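Local coordinates for uncharacterized protein (Bacillus thuringiensis serovar kurstaki, PDB 4XE7) that is a bacterial actin-like protein of the ParM type, which probably binds nucleotide and polymerises into filaments that segregate plasmid DNA, at residues 4-16 / 141-153. Sequence-based numbering, arbitrary orientation.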
loop_
_atom_site.group_PDB
_atom_site.type_symbol
_atom_site.label_atom_id
_atom_site.label_comp_id
_atom_site.label_asym_id
_atom_site.label_seq_id
_atom_site.Cartn_x
_atom_site.Cartn_y
_atom_site.Cartn_z
ATOM N N GLN A 4 4.528 -26.003 -9.474
ATOM C CA GLN A 4 3.480 -26.626 -10.275
ATOM C C GLN A 4 2.192 -25.826 -10.202
ATOM O O GLN A 4 1.506 -25.658 -11.187
ATOM C CB GLN A 4 3.204 -28.049 -9.797
ATOM C CG GLN A 4 4.162 -29.113 -10.264
ATOM C CD GLN A 4 3.738 -30.486 -9.764
ATOM O OE1 GLN A 4 3.350 -30.646 -8.602
ATOM N NE2 GLN A 4 3.795 -31.481 -10.642
ATOM N N MET A 5 1.864 -25.356 -9.005
ATOM C CA MET A 5 0.683 -24.532 -8.790
ATOM C C MET A 5 0.733 -23.281 -9.654
ATOM O O MET A 5 -0.211 -22.993 -10.385
ATOM C CB MET A 5 0.556 -24.149 -7.299
ATOM C CG MET A 5 -0.698 -23.354 -6.928
ATOM S SD MET A 5 -0.622 -22.637 -5.251
ATOM C CE MET A 5 0.738 -21.492 -5.444
ATOM N N LEU A 6 1.829 -22.540 -9.569
ATOM C CA LEU A 6 1.917 -21.239 -10.228
ATOM C C LEU A 6 2.031 -21.352 -11.743
ATOM O O LEU A 6 1.633 -20.435 -12.470
ATOM C CB LEU A 6 3.102 -20.443 -9.686
ATOM C CG LEU A 6 3.046 -20.051 -8.208
ATOM C CD1 LEU A 6 4.352 -19.382 -7.771
ATOM C CD2 LEU A 6 1.840 -19.152 -7.950
ATOM N N SER A 7 2.556 -22.472 -12.231
ATOM C CA SER A 7 2.723 -22.612 -13.674
ATOM C C SER A 7 1.381 -22.862 -14.378
ATOM O O SER A 7 1.294 -22.759 -15.600
ATOM C CB SER A 7 3.715 -23.736 -14.004
ATOM O OG SER A 7 3.196 -24.998 -13.631
ATOM N N LYS A 8 0.336 -23.176 -13.618
ATOM C CA LYS A 8 -0.987 -23.399 -14.211
ATOM C C LYS A 8 -1.697 -22.085 -14.553
ATOM O O LYS A 8 -1.251 -21.008 -14.159
ATOM C CB LYS A 8 -1.857 -24.230 -13.263
ATOM C CG LYS A 8 -1.299 -25.605 -12.982
ATOM C CD LYS A 8 -2.155 -26.374 -11.999
ATOM C CE LYS A 8 -1.607 -27.784 -11.817
ATOM N NZ LYS A 8 -1.842 -28.309 -10.439
ATOM N N ASN A 9 -2.805 -22.174 -15.282
ATOM C CA ASN A 9 -3.590 -20.990 -15.622
ATOM C C ASN A 9 -4.275 -20.427 -14.380
ATOM O O ASN A 9 -5.492 -20.568 -14.196
ATOM C CB ASN A 9 -4.630 -21.313 -16.700
ATOM C CG ASN A 9 -4.000 -21.605 -18.053
ATOM O OD1 ASN A 9 -2.801 -21.428 -18.243
ATOM N ND2 ASN A 9 -4.812 -22.049 -19.000
ATOM N N MET A 10 -3.479 -19.800 -13.520
ATOM C CA MET A 10 -3.985 -19.311 -12.249
ATOM C C MET A 10 -3.177 -18.119 -11.768
ATOM O O MET A 10 -2.010 -17.945 -12.144
ATOM C CB MET A 10 -3.958 -20.423 -11.194
ATOM C CG MET A 10 -2.540 -20.770 -10.717
ATOM S SD MET A 10 -2.032 -19.822 -9.256
ATOM C CE MET A 10 -3.386 -20.282 -8.143
ATOM N N LEU A 11 -3.822 -17.301 -10.944
ATOM C CA LEU A 11 -3.189 -16.182 -10.276
ATOM C C LEU A 11 -3.412 -16.374 -8.783
ATOM O O LEU A 11 -4.548 -16.572 -8.336
ATOM C CB LEU A 11 -3.768 -14.844 -10.751
ATOM C CG LEU A 11 -3.343 -13.584 -9.986
ATOM C CD1 LEU A 11 -1.846 -13.235 -10.206
ATOM C CD2 LEU A 11 -4.248 -12.408 -10.352
ATOM N N LEU A 12 -2.331 -16.343 -8.015
ATOM C CA LEU A 12 -2.448 -16.423 -6.569
ATOM C C LEU A 12 -2.207 -15.036 -5.969
ATOM O O LEU A 12 -1.074 -14.578 -5.926
ATOM C CB LEU A 12 -1.461 -17.437 -5.996
ATOM C CG LEU A 12 -1.701 -17.741 -4.517
ATOM C CD1 LEU A 12 -2.923 -18.663 -4.343
ATOM C CD2 LEU A 12 -0.461 -18.320 -3.842
ATOM N N GLY A 13 -3.274 -14.369 -5.526
ATOM C CA GLY A 13 -3.152 -13.033 -4.973
ATOM C C GLY A 13 -3.836 -12.804 -3.635
ATOM O O GLY A 13 -4.552 -13.676 -3.108
ATOM N N GLY A 14 -3.590 -11.623 -3.077
ATOM C CA GLY A 14 -4.271 -11.154 -1.884
ATOM C C GLY A 14 -4.870 -9.825 -2.283
ATOM O O GLY A 14 -4.195 -9.006 -2.900
ATOM N N PHE A 15 -6.135 -9.605 -1.949
ATOM C CA PHE A 15 -6.847 -8.460 -2.495
ATOM C C PHE A 15 -7.387 -7.591 -1.379
ATOM O O PHE A 15 -8.284 -7.982 -0.628
ATOM C CB PHE A 15 -7.959 -8.933 -3.433
ATOM C CG PHE A 15 -7.470 -9.896 -4.471
ATOM C CD1 PHE A 15 -7.543 -11.268 -4.250
ATOM C CD2 PHE A 15 -6.883 -9.435 -5.640
ATOM C CE1 PHE A 15 -7.067 -12.163 -5.190
ATOM C CE2 PHE A 15 -6.397 -10.330 -6.593
ATOM C CZ PHE A 15 -6.489 -11.696 -6.364
ATOM N N ASP A 16 -6.797 -6.408 -1.286
ATOM C CA ASP A 16 -7.097 -5.454 -0.243
ATOM C C ASP A 16 -7.891 -4.289 -0.828
ATOM O O ASP A 16 -7.351 -3.406 -1.488
ATOM C CB ASP A 16 -5.797 -4.985 0.411
ATOM C CG ASP A 16 -5.998 -3.826 1.365
ATOM O OD1 ASP A 16 -7.120 -3.664 1.897
ATOM O OD2 ASP A 16 -5.017 -3.079 1.583
ATOM N N ILE A 141 2.114 -11.656 -15.672
ATOM C CA ILE A 141 2.684 -12.980 -15.601
ATOM C C ILE A 141 2.349 -13.776 -16.861
ATOM O O ILE A 141 2.525 -14.990 -16.914
ATOM C CB ILE A 141 2.225 -13.700 -14.322
ATOM C CG1 ILE A 141 0.760 -14.118 -14.403
ATOM C CG2 ILE A 141 2.427 -12.784 -13.126
ATOM C CD1 ILE A 141 0.285 -14.825 -13.154
ATOM N N GLY A 142 1.894 -13.068 -17.891
ATOM C CA GLY A 142 1.712 -13.643 -19.207
ATOM C C GLY A 142 0.616 -14.678 -19.361
ATOM O O GLY A 142 0.766 -15.624 -20.132
ATOM N N LYS A 143 -0.490 -14.501 -18.647
ATOM C CA LYS A 143 -1.575 -15.474 -18.687
ATOM C C LYS A 143 -2.909 -14.814 -19.006
ATOM O O LYS A 143 -3.351 -13.904 -18.290
ATOM C CB LYS A 143 -1.696 -16.215 -17.351
ATOM C CG LYS A 143 -0.475 -17.040 -16.912
ATOM C CD LYS A 143 -0.748 -17.572 -15.491
ATOM C CE LYS A 143 0.505 -18.135 -14.818
ATOM N NZ LYS A 143 0.886 -19.451 -15.397
ATOM N N GLU A 144 -3.569 -15.290 -20.057
ATOM C CA GLU A 144 -4.807 -14.665 -20.502
ATOM C C GLU A 144 -6.043 -15.376 -19.957
ATOM O O GLU A 144 -7.160 -14.880 -20.091
ATOM C CB GLU A 144 -4.846 -14.608 -22.033
ATOM C CG GLU A 144 -4.390 -13.270 -22.589
ATOM C CD GLU A 144 -4.202 -13.281 -24.095
ATOM O OE1 GLU A 144 -3.565 -12.339 -24.620
ATOM O OE2 GLU A 144 -4.691 -14.225 -24.750
ATOM N N GLU A 145 -5.844 -16.537 -19.344
ATOM C CA GLU A 145 -6.905 -17.215 -18.603
ATOM C C GLU A 145 -6.365 -17.524 -17.232
ATOM O O GLU A 145 -5.336 -18.178 -17.108
ATOM C CB GLU A 145 -7.360 -18.521 -19.270
ATOM C CG GLU A 145 -8.193 -18.377 -20.525
ATOM C CD GLU A 145 -8.765 -19.711 -20.990
ATOM O OE1 GLU A 145 -9.893 -19.722 -21.521
ATOM O OE2 GLU A 145 -8.088 -20.750 -20.825
ATOM N N VAL A 146 -7.050 -17.057 -16.200
ATOM C CA VAL A 146 -6.637 -17.387 -14.850
ATOM C C VAL A 146 -7.809 -17.783 -13.985
ATOM O O VAL A 146 -8.863 -17.135 -13.980
ATOM C CB VAL A 146 -5.890 -16.223 -14.168
ATOM C CG1 VAL A 146 -4.490 -16.066 -14.771
ATOM C CG2 VAL A 146 -6.684 -14.929 -14.289
ATOM N N SER A 147 -7.625 -18.881 -13.271
ATOM C CA SER A 147 -8.443 -19.165 -12.111
ATOM C C SER A 147 -7.889 -18.324 -10.965
ATOM O O SER A 147 -6.684 -18.321 -10.731
ATOM C CB SER A 147 -8.413 -20.650 -11.770
ATOM O OG SER A 147 -8.995 -20.869 -10.506
ATOM N N VAL A 148 -8.759 -17.594 -10.279
ATOM C CA VAL A 148 -8.356 -16.695 -9.199
ATOM C C VAL A 148 -9.046 -17.057 -7.878
ATOM O O VAL A 148 -10.173 -16.628 -7.622
ATOM C CB VAL A 148 -8.693 -15.226 -9.539
ATOM C CG1 VAL A 148 -8.294 -14.294 -8.394
ATOM C CG2 VAL A 148 -8.024 -14.819 -10.825
ATOM N N PRO A 149 -8.380 -17.860 -7.033
ATOM C CA PRO A 149 -8.976 -18.102 -5.713
ATOM C C PRO A 149 -8.963 -16.817 -4.885
ATOM O O PRO A 149 -7.892 -16.250 -4.636
ATOM C CB PRO A 149 -8.079 -19.179 -5.100
ATOM C CG PRO A 149 -6.756 -19.025 -5.805
ATOM C CD PRO A 149 -7.082 -18.538 -7.207
ATOM N N PHE A 150 -10.140 -16.352 -4.474
ATOM C CA PHE A 150 -10.225 -15.032 -3.870
ATOM C C PHE A 150 -9.858 -15.023 -2.386
ATOM O O PHE A 150 -10.500 -15.657 -1.566
ATOM C CB PHE A 150 -11.629 -14.435 -4.045
ATOM C CG PHE A 150 -11.704 -13.006 -3.617
ATOM C CD1 PHE A 150 -11.136 -12.012 -4.398
ATOM C CD2 PHE A 150 -12.270 -12.659 -2.402
ATOM C CE1 PHE A 150 -11.171 -10.688 -4.004
ATOM C CE2 PHE A 150 -12.303 -11.333 -1.994
ATOM C CZ PHE A 150 -11.749 -10.351 -2.793
ATOM N N SER A 151 -8.842 -14.256 -2.025
ATOM C CA SER A 151 -8.555 -14.095 -0.609
ATOM C C SER A 151 -8.623 -12.616 -0.287
ATOM O O SER A 151 -7.762 -11.835 -0.689
ATOM C CB SER A 151 -7.189 -14.690 -0.248
ATOM O OG SER A 151 -6.845 -14.430 1.107
ATOM N N GLY A 152 -9.675 -12.220 0.412
ATOM C CA GLY A 152 -9.799 -10.840 0.811
ATOM C C GLY A 152 -10.082 -10.696 2.290
ATOM O O GLY A 152 -9.830 -11.597 3.097
ATOM N N GLY A 153 -10.612 -9.543 2.655
ATOM C CA GLY A 153 -10.967 -9.307 4.034
ATOM C C GLY A 153 -11.819 -8.072 4.149
ATOM O O GLY A 153 -11.733 -7.167 3.320
HETATM O O HOH W 1 -5.655 -15.328 -6.384
HETATM O O HOH W 2 -10.325 -7.008 0.985
HETATM O O HOH W 3 -9.679 -5.149 1.912
#
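Phe15 and Phe150 lie with their rings nearly parallel, the planes 8° apart, but displaced so far along their planes that they barely overlap. Their centroids are 5.3 Å apart. The closest approach, 3.7 Å between Phe15 CD1 and Phe150 CD1, fits a strongly offset parallel pair. Phe15 reaches it with CG beside its backbone N and anti to the carbonyl carbon, which also brings CZ to 3.8 Å from Val148 CG1. Helix 123-140 covers the pair, Met134 touching both side chains. Strand segments 13-16 and 150-153 run in the same general direction, their axes 31° apart, and Phe15 N donates to Ser151 O at 3.0 Å.

Toward the N-terminal helix the join becomes polar. Ser147 is gripped twice, its N donating to Asn9 O in a nearly straight bond and its O accepting from Leu11 N, a single parallel bridge pairing Met10 with Ser147. Lys143 extends with chi2 and chi3 near anti, then bends at chi4 (-74°), so that NZ hydrogen-bonds Lys8 O at 2.9 Å and also Leu6 O. The ammonium lies in the carbonyl plane of Leu6 but well above that of Lys8. Leu11 CD1 meets Ile141 CD1 at 4.0 Å, the two side chains crossing at about a right angle.

Between this bridge and the Phe15-Ser151 bond, Pro149 has no N-H to offer; its CD packs instead 3.4 Å from Leu11 O. A water links the backbones, donating to Leu11 O and Pro149 O and accepting from Gly13 N; Asn411 of helix 402-418 also bonds Pro149 O and Gly13 O.

The contact thus brings together strands 13-17 and 145-154, the two ends of one mixed sheet in this actin-like fold. Leu11, Phe15 and Phe150 pack against helix 123-140, while Lys143 probably offsets the partial negative charge of the carbonyls of Leu6, in helix 2-7, and Lys8, just after it.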